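Local coordinates for protein CRISPR system Cmr subunit Cmr1-1 (Pyrococcus furiosus, PDB 4W8Z) that binds RNA and, together with Cmr6, caps the elongated type III-B Cmr ribonucleoprotein complex of CRISPR antiviral defence, at residues 44-49 against 139-144; 65-68 against 73-76; 124-129 against 168-173; 145-150 against 192-197. All blocks are in the same frame, centred on the assembly; numbering follows the deposited sequence.

Interaction 1: residues 44-49 against 139-144; sequences WWFRAL and IKLATL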
loop_
_atom_site.group_PDB
_atom_site.type_symbol
_atom_site.label_atom_id
_atom_site.label_comp_id
_atom_site.label_asym_id
_atom_site.label_seq_id
_atom_site.Cartn_x
_atom_site.Cartn_y
_atom_site.Cartn_z
ATOM N N TRP A 44 -8.080 -3.260 5.852
ATOM C CA TRP A 44 -6.859 -2.660 6.375
ATOM C C TRP A 44 -6.955 -1.145 6.336
ATOM O O TRP A 44 -6.625 -0.466 7.307
ATOM C CB TRP A 44 -5.633 -3.118 5.586
ATOM C CG TRP A 44 -4.338 -2.778 6.269
ATOM C CD1 TRP A 44 -3.598 -3.597 7.066
ATOM C CD2 TRP A 44 -3.636 -1.524 6.224
ATOM N NE1 TRP A 44 -2.478 -2.939 7.519
ATOM C CE2 TRP A 44 -2.478 -1.664 7.019
ATOM C CE3 TRP A 44 -3.872 -0.300 5.586
ATOM C CZ2 TRP A 44 -1.562 -0.630 7.195
ATOM C CZ3 TRP A 44 -2.965 0.727 5.766
ATOM C CH2 TRP A 44 -1.823 0.556 6.564
ATOM N N TRP A 45 -7.422 -0.620 5.207
ATOM C CA TRP A 45 -7.446 0.818 4.998
ATOM C C TRP A 45 -8.544 1.504 5.788
ATOM O O TRP A 45 -8.442 2.692 6.085
ATOM C CB TRP A 45 -7.575 1.137 3.507
ATOM C CG TRP A 45 -6.235 1.267 2.881
ATOM C CD1 TRP A 45 -5.640 0.394 2.020
ATOM C CD2 TRP A 45 -5.287 2.313 3.115
ATOM N NE1 TRP A 45 -4.386 0.841 1.685
ATOM C CE2 TRP A 45 -4.144 2.017 2.345
ATOM C CE3 TRP A 45 -5.295 3.474 3.896
ATOM C CZ2 TRP A 45 -3.018 2.842 2.329
ATOM C CZ3 TRP A 45 -4.179 4.292 3.880
ATOM C CH2 TRP A 45 -3.055 3.972 3.099
ATOM N N PHE A 46 -9.586 0.764 6.141
ATOM C CA PHE A 46 -10.612 1.323 7.006
ATOM C C PHE A 46 -10.015 1.647 8.368
ATOM O O PHE A 46 -10.329 2.671 8.968
ATOM C CB PHE A 46 -11.792 0.365 7.167
ATOM C CG PHE A 46 -12.756 0.785 8.232
ATOM C CD1 PHE A 46 -13.689 1.775 7.985
ATOM C CD2 PHE A 46 -12.718 0.202 9.487
ATOM C CE1 PHE A 46 -14.572 2.171 8.968
ATOM C CE2 PHE A 46 -13.596 0.593 10.474
ATOM C CZ PHE A 46 -14.527 1.579 10.214
ATOM N N ARG A 47 -9.150 0.762 8.848
ATOM C CA ARG A 47 -8.535 0.930 10.157
ATOM C C ARG A 47 -7.595 2.126 10.166
ATOM O O ARG A 47 -7.471 2.822 11.169
ATOM C CB ARG A 47 -7.775 -0.330 10.563
ATOM C CG ARG A 47 -8.619 -1.588 10.614
ATOM C CD ARG A 47 -7.910 -2.653 11.426
ATOM N NE ARG A 47 -7.425 -2.089 12.683
ATOM C CZ ARG A 47 -7.003 -2.804 13.721
ATOM N NH1 ARG A 47 -7.008 -4.130 13.666
ATOM N NH2 ARG A 47 -6.582 -2.189 14.816
ATOM N N ALA A 48 -6.935 2.356 9.036
ATOM C CA ALA A 48 -6.004 3.470 8.912
ATOM C C ALA A 48 -6.748 4.799 8.869
ATOM O O ALA A 48 -6.267 5.807 9.388
ATOM C CB ALA A 48 -5.140 3.304 7.672
ATOM N N LEU A 49 -7.924 4.800 8.248
ATOM C CA LEU A 49 -8.755 5.999 8.200
ATOM C C LEU A 49 -9.393 6.271 9.556
ATOM O O LEU A 49 -9.174 7.320 10.158
ATOM C CB LEU A 49 -9.845 5.873 7.131
ATOM C CG LEU A 49 -9.407 5.777 5.669
ATOM C CD1 LEU A 49 -10.610 5.904 4.743
ATOM C CD2 LEU A 49 -8.356 6.824 5.337
ATOM N N ILE A 139 -21.979 2.246 3.810
ATOM C CA ILE A 139 -21.573 2.248 2.407
ATOM C C ILE A 139 -20.606 3.400 2.118
ATOM O O ILE A 139 -19.726 3.279 1.262
ATOM C CB ILE A 139 -22.798 2.329 1.457
ATOM C CG1 ILE A 139 -22.405 1.967 0.026
ATOM C CG2 ILE A 139 -23.449 3.701 1.491
ATOM C CD1 ILE A 139 -22.396 0.487 -0.243
ATOM N N LYS A 140 -20.750 4.505 2.846
ATOM C CA LYS A 140 -19.834 5.632 2.708
ATOM C C LYS A 140 -18.441 5.222 3.165
ATOM O O LYS A 140 -17.450 5.480 2.481
ATOM C CB LYS A 140 -20.317 6.837 3.513
ATOM C CG LYS A 140 -21.435 7.634 2.864
ATOM C CD LYS A 140 -21.732 8.889 3.680
ATOM C CE LYS A 140 -22.746 9.784 2.988
ATOM N NZ LYS A 140 -22.879 11.107 3.660
ATOM N N LEU A 141 -18.380 4.568 4.320
ATOM C CA LEU A 141 -17.119 4.114 4.892
ATOM C C LEU A 141 -16.459 3.014 4.055
ATOM O O LEU A 141 -15.233 2.925 3.985
ATOM C CB LEU A 141 -17.340 3.623 6.323
ATOM C CG LEU A 141 -17.706 4.709 7.336
ATOM C CD1 LEU A 141 -18.129 4.093 8.653
ATOM C CD2 LEU A 141 -16.536 5.648 7.533
ATOM N N ALA A 142 -17.273 2.177 3.426
ATOM C CA ALA A 142 -16.761 1.124 2.558
ATOM C C ALA A 142 -16.100 1.726 1.321
ATOM O O ALA A 142 -15.003 1.327 0.933
ATOM C CB ALA A 142 -17.879 0.171 2.160
ATOM N N THR A 143 -16.776 2.695 0.711
ATOM C CA THR A 143 -16.274 3.345 -0.494
ATOM C C THR A 143 -15.015 4.163 -0.207
ATOM O O THR A 143 -14.063 4.149 -0.991
ATOM C CB THR A 143 -17.359 4.242 -1.129
ATOM O OG1 THR A 143 -18.285 3.420 -1.848
ATOM C CG2 THR A 143 -16.751 5.242 -2.091
ATOM N N LEU A 144 -15.006 4.861 0.923
ATOM C CA LEU A 144 -13.821 5.600 1.343
ATOM C C LEU A 144 -12.630 4.662 1.480
ATOM O O LEU A 144 -11.522 4.985 1.051
ATOM C CB LEU A 144 -14.079 6.329 2.659
ATOM C CG LEU A 144 -14.818 7.662 2.524
ATOM C CD1 LEU A 144 -15.339 8.123 3.861
ATOM C CD2 LEU A 144 -13.906 8.717 1.920
#
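Phe46 and Leu141 meet through apolar groups alone. The ring carbon CE1 of Phe46 lies 4.1 Å from Leu141 CD1, and this methyl sits at the ring's edge, near its plane, so the contact does not use a ring face. The two side chains cross obliquely. A chi1 of 170° at Phe46 swings the ring away from the backbone N and out toward Leu141, whose CA is 7.4 Å from the CA of Phe46, the shortest such spacing between 44-49 and 139-144. A second apolar pair follows one helical turn on: Leu49 CD1 approaches Leu144 CB at 4.1 Å.

The same methyl also rests against the main chain, with Leu49 CD1 3.9 Å from Leu144 O, a carbon-to-carbonyl contact and not a polar bond. No hydrogen bond links the two segments.

All four residues are buried. Beyond the pair, Leu141 touches Ile205, and Leu144 touches Val198 and Thr202, so helix 188-206 continues the packing; Leu49 also touches Leu223. This pairing of helices 38-54 and 136-152, lying on one face of a four-stranded antiparallel sheet, is that of the ferredoxin-like βαββαβ fold found in RAMP proteins.

Interaction 2: residues 65-68 against 73-76; sequences ENQV and KERS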
loop_
_atom_site.group_PDB
_atom_site.type_symbol
_atom_site.label_atom_id
_atom_site.label_comp_id
_atom_site.label_asym_id
_atom_site.label_seq_id
_atom_site.Cartn_x
_atom_site.Cartn_y
_atom_site.Cartn_z
ATOM N N GLU A 65 -15.068 -1.662 13.246
ATOM C CA GLU A 65 -14.519 -2.482 12.167
ATOM C C GLU A 65 -15.324 -3.762 11.967
ATOM O O GLU A 65 -15.692 -4.105 10.842
ATOM C CB GLU A 65 -13.057 -2.843 12.433
ATOM C CG GLU A 65 -12.496 -3.824 11.412
ATOM C CD GLU A 65 -11.146 -4.382 11.808
ATOM O OE1 GLU A 65 -10.675 -5.330 11.142
ATOM O OE2 GLU A 65 -10.557 -3.875 12.786
ATOM N N ASN A 66 -15.589 -4.469 13.061
ATOM C CA ASN A 66 -16.432 -5.654 13.007
ATOM C C ASN A 66 -17.850 -5.283 12.602
ATOM O O ASN A 66 -18.518 -6.029 11.890
ATOM C CB ASN A 66 -16.441 -6.378 14.355
ATOM C CG ASN A 66 -15.136 -7.094 14.641
ATOM O OD1 ASN A 66 -14.396 -7.452 13.724
ATOM N ND2 ASN A 66 -14.849 -7.315 15.921
ATOM N N GLN A 67 -18.299 -4.115 13.046
ATOM C CA GLN A 67 -19.656 -3.670 12.767
ATOM C C GLN A 67 -19.854 -3.399 11.275
ATOM O O GLN A 67 -20.965 -3.518 10.758
ATOM C CB GLN A 67 -19.985 -2.421 13.583
ATOM C CG GLN A 67 -21.455 -2.280 13.925
ATOM C CD GLN A 67 -21.735 -1.084 14.815
ATOM O OE1 GLN A 67 -20.829 -0.316 15.145
ATOM N NE2 GLN A 67 -22.994 -0.921 15.210
ATOM N N VAL A 68 -18.777 -3.041 10.584
ATOM C CA VAL A 68 -18.845 -2.799 9.147
ATOM C C VAL A 68 -18.512 -4.060 8.352
ATOM O O VAL A 68 -19.255 -4.446 7.451
ATOM C CB VAL A 68 -17.889 -1.667 8.710
ATOM C CG1 VAL A 68 -17.940 -1.485 7.202
ATOM C CG2 VAL A 68 -18.235 -0.364 9.417
ATOM N N LYS A 73 -18.334 -13.598 15.323
ATOM C CA LYS A 73 -19.595 -13.555 16.056
ATOM C C LYS A 73 -20.574 -12.599 15.366
ATOM O O LYS A 73 -21.698 -12.395 15.826
ATOM C CB LYS A 73 -19.342 -13.134 17.515
ATOM C CG LYS A 73 -20.552 -13.199 18.454
ATOM C CD LYS A 73 -21.180 -14.585 18.487
ATOM C CE LYS A 73 -22.553 -14.562 19.151
ATOM N NZ LYS A 73 -22.492 -14.235 20.602
ATOM N N GLU A 74 -20.154 -12.030 14.240
ATOM C CA GLU A 74 -20.948 -10.992 13.589
ATOM C C GLU A 74 -21.124 -11.201 12.086
ATOM O O GLU A 74 -20.351 -11.914 11.445
ATOM C CB GLU A 74 -20.311 -9.626 13.844
ATOM C CG GLU A 74 -21.299 -8.502 14.060
ATOM C CD GLU A 74 -20.704 -7.367 14.866
ATOM O OE1 GLU A 74 -19.519 -7.470 15.250
ATOM O OE2 GLU A 74 -21.419 -6.375 15.119
ATOM N N ARG A 75 -22.159 -10.572 11.538
ATOM C CA ARG A 75 -22.389 -10.557 10.099
ATOM C C ARG A 75 -22.094 -9.163 9.554
ATOM O O ARG A 75 -22.525 -8.163 10.131
ATOM C CB ARG A 75 -23.826 -10.969 9.773
ATOM N N SER A 76 -21.354 -9.101 8.449
ATOM C CA SER A 76 -20.944 -7.825 7.865
ATOM C C SER A 76 -22.143 -6.994 7.430
ATOM O O SER A 76 -23.108 -7.518 6.875
ATOM C CB SER A 76 -20.012 -8.050 6.672
ATOM O OG SER A 76 -20.678 -8.721 5.619
#
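Glu74 leans over Asn66 and Gln67, and Ser76 sits beside Val68, where the connection from helix 58-69 to strand 79-84 folds back along the helix's last turn. The turn leads from the second of two helices, 58-69 after 38-54, into strand 79-84, within the first β-α-β half of the ferredoxin-like RAMP fold. The Glu74 chain is extended beyond CG, which carries its carboxylate to the helix backbone. Its OE1 lies 3.4 Å from Asn66 CB and its OE2 4.0 Å from Gln67 CA, so the two oxygens fall beside consecutive residues. Glu74 CD is 3.9 Å from Asn66 O; both groups are acceptors, and no hydrogen bond spans the segments.

Asn66 holds CG beside its backbone N (chi1 -73°), leaving CB as its point of contact with the carboxylate. Outside the two segments, Glu74 OE2 has a long, weak ion pair with Arg77 NH2. Arg77 joins the two limbs more firmly: its NE donates to Gln67 O, and it shares a backbone hydrogen bond with Val68.

Ser76 places OG between its backbone N and carbonyl carbon (chi1 64°). That hydroxyl is hydrogen-bonded to Val78 O, while Ser76 CB stands 3.8 Å from Val68 O.

Interaction 3: residues 124-129 against 168-173; sequences GSRFRV and IVRASS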
loop_
_atom_site.group_PDB
_atom_site.type_symbol
_atom_site.label_atom_id
_atom_site.label_comp_id
_atom_site.label_asym_id
_atom_site.label_seq_id
_atom_site.Cartn_x
_atom_site.Cartn_y
_atom_site.Cartn_z
ATOM N N GLY A 124 -3.146 -3.872 -16.993
ATOM C CA GLY A 124 -4.305 -3.880 -17.862
ATOM C C GLY A 124 -5.349 -4.873 -17.387
ATOM O O GLY A 124 -6.477 -4.867 -17.866
ATOM N N SER A 125 -4.973 -5.739 -16.452
ATOM C CA SER A 125 -5.925 -6.666 -15.855
ATOM C C SER A 125 -7.031 -5.879 -15.174
ATOM O O SER A 125 -6.756 -4.909 -14.471
ATOM C CB SER A 125 -5.233 -7.584 -14.847
ATOM O OG SER A 125 -4.273 -8.425 -15.475
ATOM N N ARG A 126 -8.280 -6.279 -15.381
ATOM C CA ARG A 126 -9.393 -5.542 -14.793
ATOM C C ARG A 126 -10.195 -6.375 -13.804
ATOM O O ARG A 126 -10.294 -7.593 -13.938
ATOM C CB ARG A 126 -10.309 -5.004 -15.889
ATOM C CG ARG A 126 -9.682 -3.886 -16.693
ATOM C CD ARG A 126 -10.689 -3.208 -17.584
ATOM N NE ARG A 126 -10.054 -2.155 -18.369
ATOM C CZ ARG A 126 -10.699 -1.355 -19.211
ATOM N NH1 ARG A 126 -12.008 -1.482 -19.383
ATOM N NH2 ARG A 126 -10.030 -0.424 -19.879
ATOM N N PHE A 127 -10.755 -5.697 -12.806
ATOM C CA PHE A 127 -11.536 -6.336 -11.749
ATOM C C PHE A 127 -12.790 -5.519 -11.477
ATOM O O PHE A 127 -12.741 -4.289 -11.451
ATOM C CB PHE A 127 -10.712 -6.476 -10.461
ATOM C CG PHE A 127 -9.424 -7.236 -10.639
ATOM C CD1 PHE A 127 -8.295 -6.604 -11.141
ATOM C CD2 PHE A 127 -9.338 -8.580 -10.304
ATOM C CE1 PHE A 127 -7.111 -7.297 -11.316
ATOM C CE2 PHE A 127 -8.153 -9.278 -10.470
ATOM C CZ PHE A 127 -7.040 -8.633 -10.977
ATOM N N ARG A 128 -13.915 -6.200 -11.288
ATOM C CA ARG A 128 -15.141 -5.527 -10.883
ATOM C C ARG A 128 -15.304 -5.596 -9.375
ATOM O O ARG A 128 -15.208 -6.669 -8.781
ATOM C CB ARG A 128 -16.358 -6.145 -11.565
ATOM C CG ARG A 128 -17.676 -5.663 -10.989
ATOM C CD ARG A 128 -18.702 -5.452 -12.084
ATOM N NE ARG A 128 -18.096 -4.835 -13.261
ATOM C CZ ARG A 128 -18.781 -4.368 -14.299
ATOM N NH1 ARG A 128 -20.105 -4.434 -14.305
ATOM N NH2 ARG A 128 -18.140 -3.831 -15.328
ATOM N N VAL A 129 -15.541 -4.448 -8.751
ATOM C CA VAL A 129 -15.790 -4.403 -7.319
ATOM C C VAL A 129 -17.151 -3.776 -7.048
ATOM O O VAL A 129 -17.416 -2.648 -7.463
ATOM C CB VAL A 129 -14.701 -3.611 -6.571
ATOM C CG1 VAL A 129 -15.029 -3.542 -5.093
ATOM C CG2 VAL A 129 -13.335 -4.248 -6.786
ATOM N N ILE A 168 -8.830 3.366 -11.014
ATOM C CA ILE A 168 -10.242 3.203 -11.346
ATOM C C ILE A 168 -10.488 3.632 -12.785
ATOM O O ILE A 168 -10.272 4.791 -13.130
ATOM C CB ILE A 168 -11.142 4.023 -10.404
ATOM C CG1 ILE A 168 -11.001 3.521 -8.965
ATOM C CG2 ILE A 168 -12.588 3.956 -10.854
ATOM C CD1 ILE A 168 -11.747 4.359 -7.953
ATOM N N VAL A 169 -10.927 2.706 -13.631
ATOM C CA VAL A 169 -11.184 3.045 -15.026
ATOM C C VAL A 169 -12.602 3.579 -15.217
ATOM O O VAL A 169 -12.810 4.543 -15.949
ATOM C CB VAL A 169 -10.950 1.842 -15.971
ATOM C CG1 VAL A 169 -9.467 1.674 -16.250
ATOM C CG2 VAL A 169 -11.533 0.568 -15.391
ATOM N N ARG A 170 -13.576 2.961 -14.559
ATOM C CA ARG A 170 -14.932 3.492 -14.580
ATOM C C ARG A 170 -15.707 3.053 -13.350
ATOM O O ARG A 170 -15.410 2.017 -12.748
ATOM C CB ARG A 170 -15.673 3.063 -15.845
ATOM C CG ARG A 170 -16.085 1.605 -15.875
ATOM C CD ARG A 170 -16.809 1.287 -17.171
ATOM N NE ARG A 170 -15.966 1.574 -18.326
ATOM C CZ ARG A 170 -15.151 0.688 -18.884
ATOM N NH1 ARG A 170 -15.083 -0.544 -18.397
ATOM N NH2 ARG A 170 -14.410 1.029 -19.929
ATOM N N ALA A 171 -16.702 3.850 -12.984
ATOM C CA ALA A 171 -17.465 3.612 -11.772
ATOM C C ALA A 171 -18.832 4.277 -11.827
ATOM O O ALA A 171 -19.086 5.141 -12.668
ATOM C CB ALA A 171 -16.693 4.108 -10.563
ATOM N N SER A 172 -19.710 3.844 -10.929
ATOM C CA SER A 172 -20.962 4.534 -10.656
ATOM C C SER A 172 -21.074 4.679 -9.148
ATOM O O SER A 172 -21.482 3.747 -8.453
ATOM C CB SER A 172 -22.161 3.777 -11.221
ATOM O OG SER A 172 -23.379 4.403 -10.846
ATOM N N SER A 173 -20.690 5.845 -8.644
ATOM C CA SER A 173 -20.573 6.037 -7.207
ATOM C C SER A 173 -21.245 7.314 -6.731
ATOM O O SER A 173 -20.701 8.407 -6.891
ATOM C CB SER A 173 -19.102 6.055 -6.798
ATOM O OG SER A 173 -18.971 6.280 -5.408
#
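Val169 lies beneath the guanidinium of Arg126. Its CG1 is 4.2 Å from Arg126 NH2 and its CG2 is also over that face, offset toward the rim, so a branched aliphatic group covers one side of the flat cation. The CA atoms of Arg126 and Val169 are 8.8 Å apart, too far for neighbouring strands, and no hydrogen bond crosses: strand 8-16 runs between them. Backbone angles at Val169 (phi -87°, psi -42°) depart from the extended form, consistent with Val169 and the next residue both reaching the same arginine.

Arg170 is that residue. Its chain bends at chi3 and crosses the extended Arg126 side chain at about a right angle. Arg126 NH1 sits at the edge of the Arg170 guanidinium, near its plane, 3.4 Å from Arg170 NH1 and 3.5 Å from Arg170 NH2; the two planes are 58° apart. These are donors facing donors, not a bond. Acidic residues of strand 8-16 supply the counter-charge: Glu15 OE1 forms a salt bridge with Arg126 NE, and Glu13 OE2 has long, weak ion pairs with both arginines, which probably offsets part of the like charge.

Farther along, Ala171 packs on Phe12. Ser173 then ends the segment as N-cap of helix 174-178, its OG bonded to Leu176 N.

The contact therefore straddles central strand 8-16 on one face of the four-stranded antiparallel sheet of the ferredoxin-like RAMP fold, while Val129 and Ile168 turn to the opposite face and pack on helix 136-152.

Interaction 4: residues 145-150 against 192-197; sequences SLWALV and KDSLKR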
loop_
_atom_site.group_PDB
_atom_site.type_symbol
_atom_site.label_atom_id
_atom_site.label_comp_id
_atom_site.label_asym_id
_atom_site.label_seq_id
_atom_site.Cartn_x
_atom_site.Cartn_y
_atom_site.Cartn_z
ATOM N N SER A 145 -12.869 3.494 2.071
ATOM C CA SER A 145 -11.836 2.471 2.206
ATOM C C SER A 145 -11.264 2.074 0.854
ATOM O O SER A 145 -10.045 2.079 0.663
ATOM C CB SER A 145 -12.396 1.238 2.906
ATOM O OG SER A 145 -12.760 1.547 4.236
ATOM N N LEU A 146 -12.149 1.734 -0.078
ATOM C CA LEU A 146 -11.739 1.344 -1.423
ATOM C C LEU A 146 -11.019 2.480 -2.138
ATOM O O LEU A 146 -10.026 2.248 -2.831
ATOM C CB LEU A 146 -12.944 0.892 -2.245
ATOM C CG LEU A 146 -12.672 0.561 -3.713
ATOM C CD1 LEU A 146 -11.585 -0.486 -3.852
ATOM C CD2 LEU A 146 -13.941 0.080 -4.360
ATOM N N TRP A 147 -11.526 3.699 -1.972
ATOM C CA TRP A 147 -10.866 4.883 -2.512
ATOM C C TRP A 147 -9.430 4.963 -2.003
ATOM O O TRP A 147 -8.509 5.254 -2.767
ATOM C CB TRP A 147 -11.623 6.158 -2.134
ATOM C CG TRP A 147 -11.017 7.407 -2.718
ATOM C CD1 TRP A 147 -11.411 8.056 -3.857
ATOM C CD2 TRP A 147 -9.904 8.152 -2.200
ATOM N NE1 TRP A 147 -10.618 9.159 -4.076
ATOM C CE2 TRP A 147 -9.683 9.238 -3.077
ATOM C CE3 TRP A 147 -9.074 8.006 -1.081
ATOM C CZ2 TRP A 147 -8.668 10.170 -2.872
ATOM C CZ3 TRP A 147 -8.063 8.933 -0.879
ATOM C CH2 TRP A 147 -7.870 10.002 -1.771
ATOM N N ALA A 148 -9.254 4.707 -0.708
ATOM C CA ALA A 148 -7.940 4.767 -0.074
ATOM C C ALA A 148 -7.027 3.652 -0.583
ATOM O O ALA A 148 -5.832 3.866 -0.805
ATOM C CB ALA A 148 -8.075 4.693 1.442
ATOM N N LEU A 149 -7.599 2.468 -0.770
ATOM C CA LEU A 149 -6.854 1.328 -1.294
ATOM C C LEU A 149 -6.273 1.619 -2.678
ATOM O O LEU A 149 -5.130 1.271 -2.965
ATOM C CB LEU A 149 -7.753 0.090 -1.352
ATOM C CG LEU A 149 -7.216 -1.112 -2.129
ATOM C CD1 LEU A 149 -5.851 -1.513 -1.596
ATOM C CD2 LEU A 149 -8.192 -2.277 -2.049
ATOM N N VAL A 150 -7.060 2.264 -3.532
ATOM C CA VAL A 150 -6.608 2.583 -4.879
ATOM C C VAL A 150 -5.638 3.765 -4.878
ATOM O O VAL A 150 -4.663 3.782 -5.628
ATOM C CB VAL A 150 -7.803 2.888 -5.809
ATOM C CG1 VAL A 150 -7.323 3.272 -7.202
ATOM C CG2 VAL A 150 -8.733 1.685 -5.884
ATOM N N LYS A 192 -3.662 16.134 -3.255
ATOM C CA LYS A 192 -3.529 16.799 -1.960
ATOM C C LYS A 192 -4.889 17.095 -1.335
ATOM O O LYS A 192 -5.125 16.799 -0.166
ATOM C CB LYS A 192 -2.749 18.107 -2.095
ATOM C CG LYS A 192 -1.265 17.971 -2.379
ATOM C CD LYS A 192 -0.535 19.200 -1.847
ATOM C CE LYS A 192 0.589 19.657 -2.764
ATOM N NZ LYS A 192 1.166 20.955 -2.293
ATOM N N ASP A 193 -5.781 17.678 -2.128
ATOM C CA ASP A 193 -7.081 18.110 -1.632
ATOM C C ASP A 193 -7.992 16.939 -1.272
ATOM O O ASP A 193 -8.778 17.024 -0.327
ATOM C CB ASP A 193 -7.768 19.003 -2.664
ATOM C CG ASP A 193 -7.099 20.360 -2.800
ATOM O OD1 ASP A 193 -6.205 20.681 -1.986
ATOM O OD2 ASP A 193 -7.484 21.113 -3.720
ATOM N N SER A 194 -7.886 15.850 -2.025
ATOM C CA SER A 194 -8.710 14.675 -1.776
ATOM C C SER A 194 -8.371 14.028 -0.443
ATOM O O SER A 194 -9.264 13.609 0.292
ATOM C CB SER A 194 -8.550 13.657 -2.900
ATOM O OG SER A 194 -9.121 14.134 -4.104
ATOM N N LEU A 195 -7.081 13.946 -0.131
ATOM C CA LEU A 195 -6.657 13.376 1.146
ATOM C C LEU A 195 -7.232 14.161 2.316
ATOM O O LEU A 195 -7.719 13.575 3.281
ATOM C CB LEU A 195 -5.133 13.333 1.249
ATOM C CG LEU A 195 -4.421 12.353 0.314
ATOM C CD1 LEU A 195 -2.982 12.155 0.737
ATOM C CD2 LEU A 195 -5.155 11.023 0.275
ATOM N N LYS A 196 -7.186 15.485 2.223
ATOM C CA LYS A 196 -7.765 16.342 3.249
ATOM C C LYS A 196 -9.266 16.090 3.369
ATOM O O LYS A 196 -9.804 15.973 4.471
ATOM C CB LYS A 196 -7.493 17.811 2.928
ATOM C CG LYS A 196 -7.677 18.767 4.100
ATOM C CD LYS A 196 -8.754 19.803 3.804
ATOM C CE LYS A 196 -8.688 20.967 4.780
ATOM N NZ LYS A 196 -7.453 21.779 4.580
ATOM N N ARG A 197 -9.932 15.999 2.223
ATOM C CA ARG A 197 -11.363 15.742 2.176
ATOM C C ARG A 197 -11.724 14.404 2.821
ATOM O O ARG A 197 -12.650 14.329 3.631
ATOM C CB ARG A 197 -11.848 15.782 0.729
ATOM C CG ARG A 197 -13.247 15.234 0.510
ATOM C CD ARG A 197 -14.285 16.060 1.241
ATOM N NE ARG A 197 -14.021 17.492 1.135
ATOM C CZ ARG A 197 -14.396 18.251 0.112
ATOM N NH1 ARG A 197 -15.048 17.718 -0.911
ATOM N NH2 ARG A 197 -14.109 19.543 0.112
#
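Trp147 bridges the gap from helix 136-152, the second helix of the ferredoxin-like RAMP fold, to helix 188-206, which comes after the last strand of that fold and packs against helix 136-152. The nearest CA atoms, those of Trp147 and Ser194, are 10.1 Å apart, a spacing that this one large side chain fills; no hydrogen bond crosses.

Along 145-150, Ser145 turns its OG back to Leu141 O within its own helix, and Leu146 packs on Val129 of the sheet. Trp147 comes next and carries the whole contact. Its CG is anti to the backbone N (chi1 -177°), which directs the indole outward so that its six-membered ring leads. Leu195 CD2 meets that ring at the edge, in its plane, 3.5 Å from Trp147 CH2 and 3.8 Å from Trp147 CZ3, and the two side chains cross at about a right angle. Phe185, from the loop before helix 188-206, also touches the indole. Ala148 and Leu149 then address Trp45 of helix 38-54, and Val150 meets Ile168 of the sheet, so successive residues of the helix serve different neighbours.

The other residue of 192-197 that meets the indole is Ser194, which offers carbon, not its hydroxyl: CB comes obliquely to within 3.5 Å of Trp147 CZ2, whereas Ser194 OG is hydrogen-bonded to Glu190 O, one turn back in its own helix.

In the fold
From the N terminus, strand 8-16 leads to helix 38-54, where interaction 1 opens. Interaction 2 closes a tight loop of its own between helix 58-69 and strand 79-84, nested inside the longer loop of interaction 1, and touches it through Phe46 and Glu65. Interaction 3 opens on strand 126-133 before interaction 1 closes on helix 136-152, so these two cross. Interaction 4 opens on that same helix, in series with interaction 1 and about 10 Å from it between centres; it crosses interaction 3, which closes first, on strand 166-172. Helix 136-152 is thus the hub joining helix 38-54, the sheet and helix 188-206.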